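Local atomic coordinates of serine-rich secreted cell wall anchored (LPXTG-motif ) protein (Lactobacillus reuteri ATCC 53608, PDB entry 5NXK), a protein that probably serves as a cell-surface adhesin, using a beta-solenoid binding region to attach the gut bacterium to its host. Residues A[129-134]-A[176-181]; A[78-83]-A[106-111]; A[209-214]-A[241-246]. All blocks are in the same frame, centred on the assembly; numbering follows the deposited sequence.

Interaction 1 (A[129-134]-A[176-181]); sequences NTTLNS and NVVLNN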
loop_
_atom_site.group_PDB
_atom_site.type_symbol
_atom_site.label_atom_id
_atom_site.label_comp_id
_atom_site.label_asym_id
_atom_site.label_seq_id
_atom_site.Cartn_x
_atom_site.Cartn_y
_atom_site.Cartn_z
ATOM N N ASN A 129 1.142 7.324 13.212
ATOM C CA ASN A 129 -0.121 7.902 12.790
ATOM C C ASN A 129 -0.065 8.252 11.320
ATOM O O ASN A 129 0.383 9.329 10.940
ATOM C CB ASN A 129 -0.467 9.119 13.644
ATOM C CG ASN A 129 -0.654 8.750 15.100
ATOM O OD1 ASN A 129 -1.288 7.748 15.413
ATOM N ND2 ASN A 129 -0.101 9.552 15.996
ATOM N N THR A 130 -0.496 7.313 10.489
ATOM C CA THR A 130 -0.327 7.468 9.053
ATOM C C THR A 130 -1.687 7.476 8.359
ATOM O O THR A 130 -2.556 6.623 8.617
ATOM C CB THR A 130 0.587 6.343 8.475
ATOM O OG1 THR A 130 1.929 6.538 8.933
ATOM C CG2 THR A 130 0.584 6.341 6.945
ATOM N N THR A 131 -1.868 8.466 7.497
ATOM C CA THR A 131 -3.112 8.655 6.784
ATOM C C THR A 131 -2.843 8.703 5.296
ATOM O O THR A 131 -2.043 9.512 4.814
ATOM C CB THR A 131 -3.825 9.947 7.227
ATOM O OG1 THR A 131 -4.046 9.894 8.641
ATOM C CG2 THR A 131 -5.173 10.093 6.522
ATOM N N LEU A 132 -3.515 7.821 4.577
ATOM C CA LEU A 132 -3.351 7.698 3.141
ATOM C C LEU A 132 -4.636 8.121 2.436
ATOM O O LEU A 132 -5.719 7.648 2.795
ATOM C CB LEU A 132 -2.985 6.254 2.789
ATOM C CG LEU A 132 -1.814 5.663 3.595
ATOM C CD1 LEU A 132 -1.611 4.220 3.208
ATOM C CD2 LEU A 132 -0.524 6.445 3.349
ATOM N N ASN A 133 -4.530 9.000 1.441
ATOM C CA ASN A 133 -5.721 9.504 0.772
ATOM C C ASN A 133 -5.699 9.226 -0.725
ATOM O O ASN A 133 -4.850 9.735 -1.445
ATOM C CB ASN A 133 -5.868 11.008 1.025
ATOM C CG ASN A 133 -5.976 11.338 2.505
ATOM O OD1 ASN A 133 -7.052 11.241 3.105
ATOM N ND2 ASN A 133 -4.846 11.690 3.112
ATOM N N SER A 134 -6.602 8.377 -1.187
ATOM C CA SER A 134 -6.752 8.152 -2.617
ATOM C C SER A 134 -7.788 9.146 -3.146
ATOM O O SER A 134 -8.971 9.036 -2.850
ATOM C CB SER A 134 -7.155 6.709 -2.911
ATOM O OG SER A 134 -7.301 6.497 -4.304
ATOM N N ASN A 176 -1.745 3.936 14.136
ATOM C CA ASN A 176 -3.093 4.387 13.827
ATOM C C ASN A 176 -3.120 4.783 12.354
ATOM O O ASN A 176 -2.659 5.862 11.956
ATOM C CB ASN A 176 -3.527 5.542 14.727
ATOM C CG ASN A 176 -3.606 5.137 16.190
ATOM O OD1 ASN A 176 -2.821 5.597 17.021
ATOM N ND2 ASN A 176 -4.540 4.249 16.507
ATOM N N VAL A 177 -3.580 3.846 11.540
ATOM C CA VAL A 177 -3.563 4.017 10.104
ATOM C C VAL A 177 -4.965 4.214 9.599
ATOM O O VAL A 177 -5.871 3.447 9.953
ATOM C CB VAL A 177 -2.909 2.806 9.412
ATOM C CG1 VAL A 177 -2.992 2.931 7.900
ATOM C CG2 VAL A 177 -1.459 2.655 9.878
ATOM N N VAL A 178 -5.126 5.229 8.760
ATOM C CA VAL A 178 -6.398 5.581 8.172
ATOM C C VAL A 178 -6.222 5.623 6.658
ATOM O O VAL A 178 -5.235 6.154 6.171
ATOM C CB VAL A 178 -6.900 6.953 8.681
ATOM C CG1 VAL A 178 -8.169 7.360 7.958
ATOM C CG2 VAL A 178 -7.135 6.920 10.201
ATOM N N LEU A 179 -7.137 5.020 5.909
ATOM C CA LEU A 179 -7.099 5.171 4.465
ATOM C C LEU A 179 -8.450 5.686 3.999
ATOM O O LEU A 179 -9.481 5.036 4.201
ATOM C CB LEU A 179 -6.739 3.854 3.779
ATOM C CG LEU A 179 -6.440 3.873 2.275
ATOM C CD1 LEU A 179 -5.586 2.640 1.910
ATOM C CD2 LEU A 179 -7.691 3.953 1.397
ATOM N N ASN A 180 -8.418 6.854 3.363
ATOM C CA ASN A 180 -9.600 7.522 2.844
ATOM C C ASN A 180 -9.624 7.385 1.339
ATOM O O ASN A 180 -8.672 7.759 0.675
ATOM C CB ASN A 180 -9.596 8.995 3.251
ATOM C CG ASN A 180 -9.563 9.176 4.758
ATOM O OD1 ASN A 180 -10.377 8.594 5.478
ATOM N ND2 ASN A 180 -8.598 9.954 5.247
ATOM N N ASN A 181 -10.679 6.812 0.785
ATOM C CA ASN A 181 -10.677 6.570 -0.651
ATOM C C ASN A 181 -11.886 7.216 -1.313
ATOM O O ASN A 181 -13.036 6.855 -1.043
ATOM C CB ASN A 181 -10.638 5.060 -0.938
ATOM C CG ASN A 181 -10.263 4.740 -2.381
ATOM O OD1 ASN A 181 -10.325 5.592 -3.260
ATOM N ND2 ASN A 181 -9.861 3.495 -2.622
HETATM O O HOH W 1 -3.773 8.299 11.382
#
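Two successive rungs of a parallel beta-solenoid meet here, strands 129-134 and 176-181 running side by side in strict register with their axes 4.7 Å apart. The buried face is the close-packed one. Thr-130, Leu-132 and Ser-134 stand beside Val-177, Leu-179 and Asn-181, and all six point into the coil. Leu-132 and Leu-179 take different first torsions: CG of Leu-132 lies anti to the carbonyl carbon (chi1 -51°), that of Leu-179 anti to the backbone N (chi1 -171°). Leu-132 CB comes within 4.2 Å of Leu-179 CG, and both leucines also rest on Leu-163. At the end of this face Ser-134 OG bonds to Gly-110 O and Thr-184 OG1, while Asn-181 ND2 is held by Asp-187 and Thr-184.

The opposite face is more polar, and loosest at its exposed Asn-129/Asn-176 end. Thr-131 lies alongside Val-178, OG1 4.1 Å from Val-178 CB, and its CG2 crosses obliquely to Asn-180 ND2. A water donates to Asn-176 O at 2.7 Å and is hydrogen-bonded to Thr-131 OG1. Backbone bonds join the strands throughout; the straightest, Leu-132 N to Val-178 O, has an angle of 171° at the hydrogen. Asn-133 is buried, its ND2 bonded to Ala-107 O; its OD1 accepts from Asn-180 ND2 over 2.9 Å, the acceptor in the Asn-180 amide plane but the donor above the Asn-133 carbonyl plane.

Interaction 2 (A[78-83]-A[106-111]); sequences NATLYN and TAYGGT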
loop_
_atom_site.group_PDB
_atom_site.type_symbol
_atom_site.label_atom_id
_atom_site.label_comp_id
_atom_site.label_asym_id
_atom_site.label_seq_id
_atom_site.Cartn_x
_atom_site.Cartn_y
_atom_site.Cartn_z
ATOM N N ASN A 78 7.432 11.455 8.833
ATOM C CA ASN A 78 6.965 12.798 9.172
ATOM C C ASN A 78 6.947 13.700 7.951
ATOM O O ASN A 78 7.593 14.741 7.910
ATOM C CB ASN A 78 7.834 13.390 10.274
ATOM C CG ASN A 78 7.251 14.676 10.848
ATOM O OD1 ASN A 78 6.052 14.955 10.699
ATOM N ND2 ASN A 78 8.090 15.459 11.512
ATOM N N ALA A 79 6.217 13.261 6.936
ATOM C CA ALA A 79 6.142 14.009 5.699
ATOM C C ALA A 79 4.774 13.873 5.051
ATOM O O ALA A 79 3.993 12.959 5.357
ATOM C CB ALA A 79 7.236 13.548 4.740
ATOM N N THR A 80 4.485 14.795 4.155
ATOM C CA THR A 80 3.302 14.690 3.330
ATOM C C THR A 80 3.741 14.339 1.925
ATOM O O THR A 80 4.649 14.970 1.381
ATOM C CB THR A 80 2.502 15.991 3.345
ATOM O OG1 THR A 80 2.157 16.297 4.698
ATOM C CG2 THR A 80 1.232 15.856 2.510
ATOM N N LEU A 81 3.127 13.323 1.333
ATOM C CA LEU A 81 3.564 12.906 0.012
ATOM C C LEU A 81 2.435 13.039 -1.003
ATOM O O LEU A 81 1.333 12.538 -0.773
ATOM C CB LEU A 81 4.059 11.454 0.055
ATOM C CG LEU A 81 5.074 11.113 1.152
ATOM C CD1 LEU A 81 5.350 9.608 1.153
ATOM C CD2 LEU A 81 6.373 11.897 0.983
ATOM N N TYR A 82 2.713 13.698 -2.123
ATOM C CA TYR A 82 1.721 13.849 -3.188
ATOM C C TYR A 82 2.225 13.189 -4.456
ATOM O O TYR A 82 3.416 13.253 -4.749
ATOM C CB TYR A 82 1.432 15.327 -3.504
ATOM C CG TYR A 82 0.976 16.184 -2.348
ATOM C CD1 TYR A 82 1.899 16.800 -1.503
ATOM C CD2 TYR A 82 -0.381 16.413 -2.124
ATOM C CE1 TYR A 82 1.477 17.604 -0.450
ATOM C CE2 TYR A 82 -0.810 17.213 -1.077
ATOM C CZ TYR A 82 0.119 17.807 -0.244
ATOM O OH TYR A 82 -0.316 18.605 0.793
ATOM N N ASN A 83 1.330 12.575 -5.226
ATOM C CA ASN A 83 1.743 12.074 -6.528
ATOM C C ASN A 83 0.583 12.011 -7.506
ATOM O O ASN A 83 -0.555 11.742 -7.114
ATOM C CB ASN A 83 2.380 10.680 -6.395
ATOM C CG ASN A 83 1.359 9.619 -6.052
ATOM O OD1 ASN A 83 0.958 9.485 -4.888
ATOM N ND2 ASN A 83 0.912 8.868 -7.067
ATOM N N THR A 106 1.446 11.510 5.826
ATOM C CA THR A 106 0.162 11.810 5.224
ATOM C C THR A 106 0.351 11.777 3.713
ATOM O O THR A 106 1.275 12.394 3.215
ATOM C CB THR A 106 -0.363 13.192 5.698
ATOM O OG1 THR A 106 -0.470 13.183 7.126
ATOM C CG2 THR A 106 -1.725 13.501 5.106
ATOM N N ALA A 107 -0.498 11.067 2.975
ATOM C CA ALA A 107 -0.270 10.943 1.538
ATOM C C ALA A 107 -1.511 11.218 0.711
ATOM O O ALA A 107 -2.635 10.879 1.111
ATOM C CB ALA A 107 0.271 9.538 1.198
ATOM N N TYR A 108 -1.292 11.792 -0.466
ATOM C CA TYR A 108 -2.368 12.040 -1.408
ATOM C C TYR A 108 -1.952 11.540 -2.777
ATOM O O TYR A 108 -0.850 11.828 -3.231
ATOM C CB TYR A 108 -2.708 13.541 -1.465
ATOM C CG TYR A 108 -3.159 14.109 -0.134
ATOM C CD1 TYR A 108 -2.231 14.554 0.805
ATOM C CD2 TYR A 108 -4.512 14.193 0.184
ATOM C CE1 TYR A 108 -2.633 15.061 2.016
ATOM C CE2 TYR A 108 -4.926 14.696 1.403
ATOM C CZ TYR A 108 -3.978 15.127 2.317
ATOM O OH TYR A 108 -4.379 15.628 3.532
ATOM N N GLY A 109 -2.841 10.816 -3.449
ATOM C CA GLY A 109 -2.545 10.320 -4.783
ATOM C C GLY A 109 -3.736 9.547 -5.290
ATOM O O GLY A 109 -4.716 9.391 -4.567
ATOM N N GLY A 110 -3.674 9.082 -6.531
ATOM C CA GLY A 110 -4.697 8.180 -7.040
ATOM C C GLY A 110 -4.298 6.792 -6.593
ATOM O O GLY A 110 -4.935 6.180 -5.727
ATOM N N THR A 111 -3.257 6.275 -7.232
ATOM C CA THR A 111 -2.530 5.118 -6.707
ATOM C C THR A 111 -1.321 5.651 -5.949
ATOM O O THR A 111 -0.514 6.368 -6.529
ATOM C CB THR A 111 -2.109 4.185 -7.827
ATOM O OG1 THR A 111 -3.294 3.701 -8.482
ATOM C CG2 THR A 111 -1.278 2.999 -7.283
#
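Strands 79-83 and 106-109 are joined by backbone hydrogen bonds that alternate in direction. Thr-106 N donates to Ala-79 O, Leu-81 N to Thr-106 O, Tyr-108 N to Leu-81 O and Asn-83 N to Tyr-108 O. The shortest, Tyr-108 N to Leu-81 O at 2.7 Å, is also nearly straight, the donor lying almost along the C=O axis. Several of these carbonyls take a CA-H contact as well, as Thr-106 O does from Thr-80 CA at 3.1 Å.

At the C-terminal end of the pairing the side chain of Asn-83 adds a further bond. CG of Asn-83 sits between the backbone N and the carbonyl carbon (chi1 71°), and this crowded position carries the amide across to Thr-111, past the partner strand, where ND2 donates to Thr-111 O at 2.9 Å in the carbonyl plane. The amide thus reaches past the extended Gly-109 and across the turn at Gly-110; its OD1 lies 3.6 Å from Gly-109 CA, packed against the glycine backbone. Thr-111 OG1 is satisfied by Phe-150 N and Thr-161 O, and Gly-110 O by Ser-134 OG. Asn-83 O, by contrast, is buried without a hydrogen-bonding partner.

On the outer face Tyr-82 and Tyr-108 run alongside each other with matching chi1, their planes 14° apart but slid so far that the rings barely overlap; Tyr-82 CE2 approaches Tyr-108 CD1 to 3.6 Å. Thr-80 CG2 meets the edge of the Tyr-108 ring. Like residues stacked at equivalent positions, with parallel pairing between coils, are typical of the pectate lyase-like right-handed beta-helix.

Interaction 3 (A[209-214]-A[241-246]); sequences ASLTME and VKMSAK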
loop_
_atom_site.group_PDB
_atom_site.type_symbol
_atom_site.label_atom_id
_atom_site.label_comp_id
_atom_site.label_asym_id
_atom_site.label_seq_id
_atom_site.Cartn_x
_atom_site.Cartn_y
_atom_site.Cartn_z
ATOM N N ALA A 209 -2.749 -1.942 17.407
ATOM C CA ALA A 209 -2.809 -0.992 16.296
ATOM C C ALA A 209 -4.245 -0.769 15.866
ATOM O O ALA A 209 -5.132 -1.543 16.216
ATOM C CB ALA A 209 -1.990 -1.483 15.126
ATOM N N SER A 210 -4.472 0.278 15.085
ATOM C CA SER A 210 -5.784 0.500 14.514
ATOM C C SER A 210 -5.657 0.699 13.002
ATOM O O SER A 210 -4.703 1.315 12.499
ATOM C CB SER A 210 -6.500 1.681 15.197
ATOM O OG SER A 210 -6.248 2.922 14.552
ATOM N N LEU A 211 -6.607 0.119 12.284
ATOM C CA LEU A 211 -6.708 0.279 10.846
ATOM C C LEU A 211 -8.128 0.687 10.533
ATOM O O LEU A 211 -9.067 -0.026 10.871
ATOM C CB LEU A 211 -6.345 -1.013 10.116
ATOM C CG LEU A 211 -6.635 -0.977 8.607
ATOM C CD1 LEU A 211 -5.811 0.122 7.941
ATOM C CD2 LEU A 211 -6.336 -2.319 7.947
ATOM N N THR A 212 -8.284 1.850 9.912
ATOM C CA THR A 212 -9.600 2.355 9.568
ATOM C C THR A 212 -9.682 2.642 8.067
ATOM O O THR A 212 -8.916 3.448 7.532
ATOM C CB THR A 212 -9.929 3.634 10.365
ATOM O OG1 THR A 212 -9.823 3.366 11.770
ATOM C CG2 THR A 212 -11.328 4.112 10.054
ATOM N N MET A 213 -10.599 1.957 7.395
ATOM C CA MET A 213 -10.847 2.144 5.971
ATOM C C MET A 213 -12.351 2.157 5.734
ATOM O O MET A 213 -12.941 1.193 5.239
ATOM C CB MET A 213 -10.134 1.074 5.126
ATOM C CG MET A 213 -8.689 0.835 5.539
ATOM S SD MET A 213 -7.646 0.067 4.253
ATOM C CE MET A 213 -8.381 -1.550 4.238
ATOM N N GLU A 214 -12.963 3.274 6.114
ATOM C CA GLU A 214 -14.410 3.420 6.055
ATOM C C GLU A 214 -14.770 4.107 4.748
ATOM O O GLU A 214 -14.939 5.318 4.701
ATOM C CB GLU A 214 -14.897 4.218 7.261
ATOM C CG GLU A 214 -14.777 3.419 8.555
ATOM C CD GLU A 214 -15.211 4.202 9.781
ATOM O OE1 GLU A 214 -14.730 5.344 9.971
ATOM O OE2 GLU A 214 -16.010 3.660 10.568
ATOM N N VAL A 241 -9.987 -2.747 14.161
ATOM C CA VAL A 241 -10.148 -2.653 12.721
ATOM C C VAL A 241 -11.557 -2.203 12.382
ATOM O O VAL A 241 -12.531 -2.775 12.878
ATOM C CB VAL A 241 -9.854 -4.004 12.039
ATOM C CG1 VAL A 241 -10.252 -3.971 10.553
ATOM C CG2 VAL A 241 -8.381 -4.387 12.203
ATOM N N LYS A 242 -11.673 -1.182 11.538
ATOM C CA LYS A 242 -12.981 -0.724 11.092
ATOM C C LYS A 242 -12.927 -0.525 9.599
ATOM O O LYS A 242 -12.161 0.313 9.126
ATOM C CB LYS A 242 -13.386 0.611 11.735
ATOM C CG LYS A 242 -13.575 0.651 13.228
ATOM C CD LYS A 242 -13.842 2.108 13.622
ATOM C CE LYS A 242 -14.657 2.239 14.892
ATOM N NZ LYS A 242 -13.828 2.009 16.100
ATOM N N MET A 243 -13.703 -1.296 8.849
ATOM C CA MET A 243 -13.708 -1.143 7.402
ATOM C C MET A 243 -15.114 -1.206 6.815
ATOM O O MET A 243 -15.977 -1.954 7.294
ATOM C CB MET A 243 -12.816 -2.212 6.727
ATOM C CG MET A 243 -11.412 -2.331 7.313
ATOM S SD MET A 243 -10.306 -3.396 6.356
ATOM C CE MET A 243 -11.132 -4.958 6.402
ATOM N N SER A 244 -15.320 -0.456 5.740
ATOM C CA SER A 244 -16.565 -0.556 4.995
ATOM C C SER A 244 -16.296 -0.341 3.507
ATOM O O SER A 244 -15.408 0.416 3.137
ATOM C CB SER A 244 -17.590 0.455 5.505
ATOM O OG SER A 244 -17.132 1.781 5.291
ATOM N N ALA A 245 -17.065 -1.029 2.668
ATOM C CA ALA A 245 -16.915 -0.969 1.217
ATOM C C ALA A 245 -18.251 -1.332 0.594
ATOM O O ALA A 245 -19.114 -1.859 1.286
ATOM C CB ALA A 245 -15.820 -1.911 0.738
ATOM N N LYS A 246 -18.437 -1.058 -0.696
ATOM C CA LYS A 246 -19.720 -1.375 -1.326
ATOM C C LYS A 246 -19.928 -2.882 -1.447
ATOM O O LYS A 246 -21.020 -3.379 -1.175
ATOM C CB LYS A 246 -19.836 -0.722 -2.710
ATOM C CG LYS A 246 -19.772 0.799 -2.704
ATOM C CD LYS A 246 -19.794 1.335 -4.138
ATOM C CE LYS A 246 -19.701 2.845 -4.179
ATOM N NZ LYS A 246 -19.543 3.350 -5.576
#
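Backbone hydrogen bonding between strands 210-214 and 241-244 comprises three links. Lys-242 N donates to Leu-211 O and Met-213 N to Lys-242 O, both nearly along the C=O axis. Ser-244 N reaches Met-213 O at 2.9 Å from above the carbonyl plane, off its lone pairs, at the end of the pairing. The axes of the short strands cross at 16°, a slight twist.

Apolar contact is carried by the inward-facing Leu-211, Met-213, Val-241 and Met-243. The two methionines share one conformation, CG anti to the carbonyl carbon, then extended, then bent at chi3 (-69° in Met-213 and -60° in Met-243), so they lie side by side. Met-213 CE thereby touches Met-243 SD at 3.4 Å, a close thioether contact. Leu-211 CD2 approaches the same sulphur at 4.4 Å.

Polar and charged groups occupy the outer face. Glu-214, extended beyond CG, lies along Lys-242, and its OE2 is 4.1 Å from Lys-242 CD. The lysine bends at chi4 and its amine leads away, leaving NZ 6.2 Å from that oxygen, too far for a salt bridge. Ser-244 OG, in the crowded position, packs 3.3 Å from Glu-214 CA and makes a weak hydrogen bond to Ile-216 N.

Strand 176-181 flanks the pair beyond 210-214 and strand 272-277 beyond 241-244; inside the coil, both methionines rest on Asn-222 of strand 221-226.

Overall arrangement
All three interactions belong to one parallel sheet of the solenoid, in the order 79-83, 105-109, 129-134, 176-181, 210-214, 240-244, so each is a step between successive neighbours. Interaction 1 lies between the others, its centre about 10 Å from each of theirs. It probably bonds to interaction 2 through Asn-133 N and Ala-107 O, 2.7 Å apart, and to interaction 3 through Leu-179 N and Thr-212 O, 2.9 Å apart. The inner layer is continuous too: Leu-132 packs on Ala-107 and Leu-179 on Met-213. Interactions 2 and 3 do not touch, their nearest atoms being about 12 Å apart.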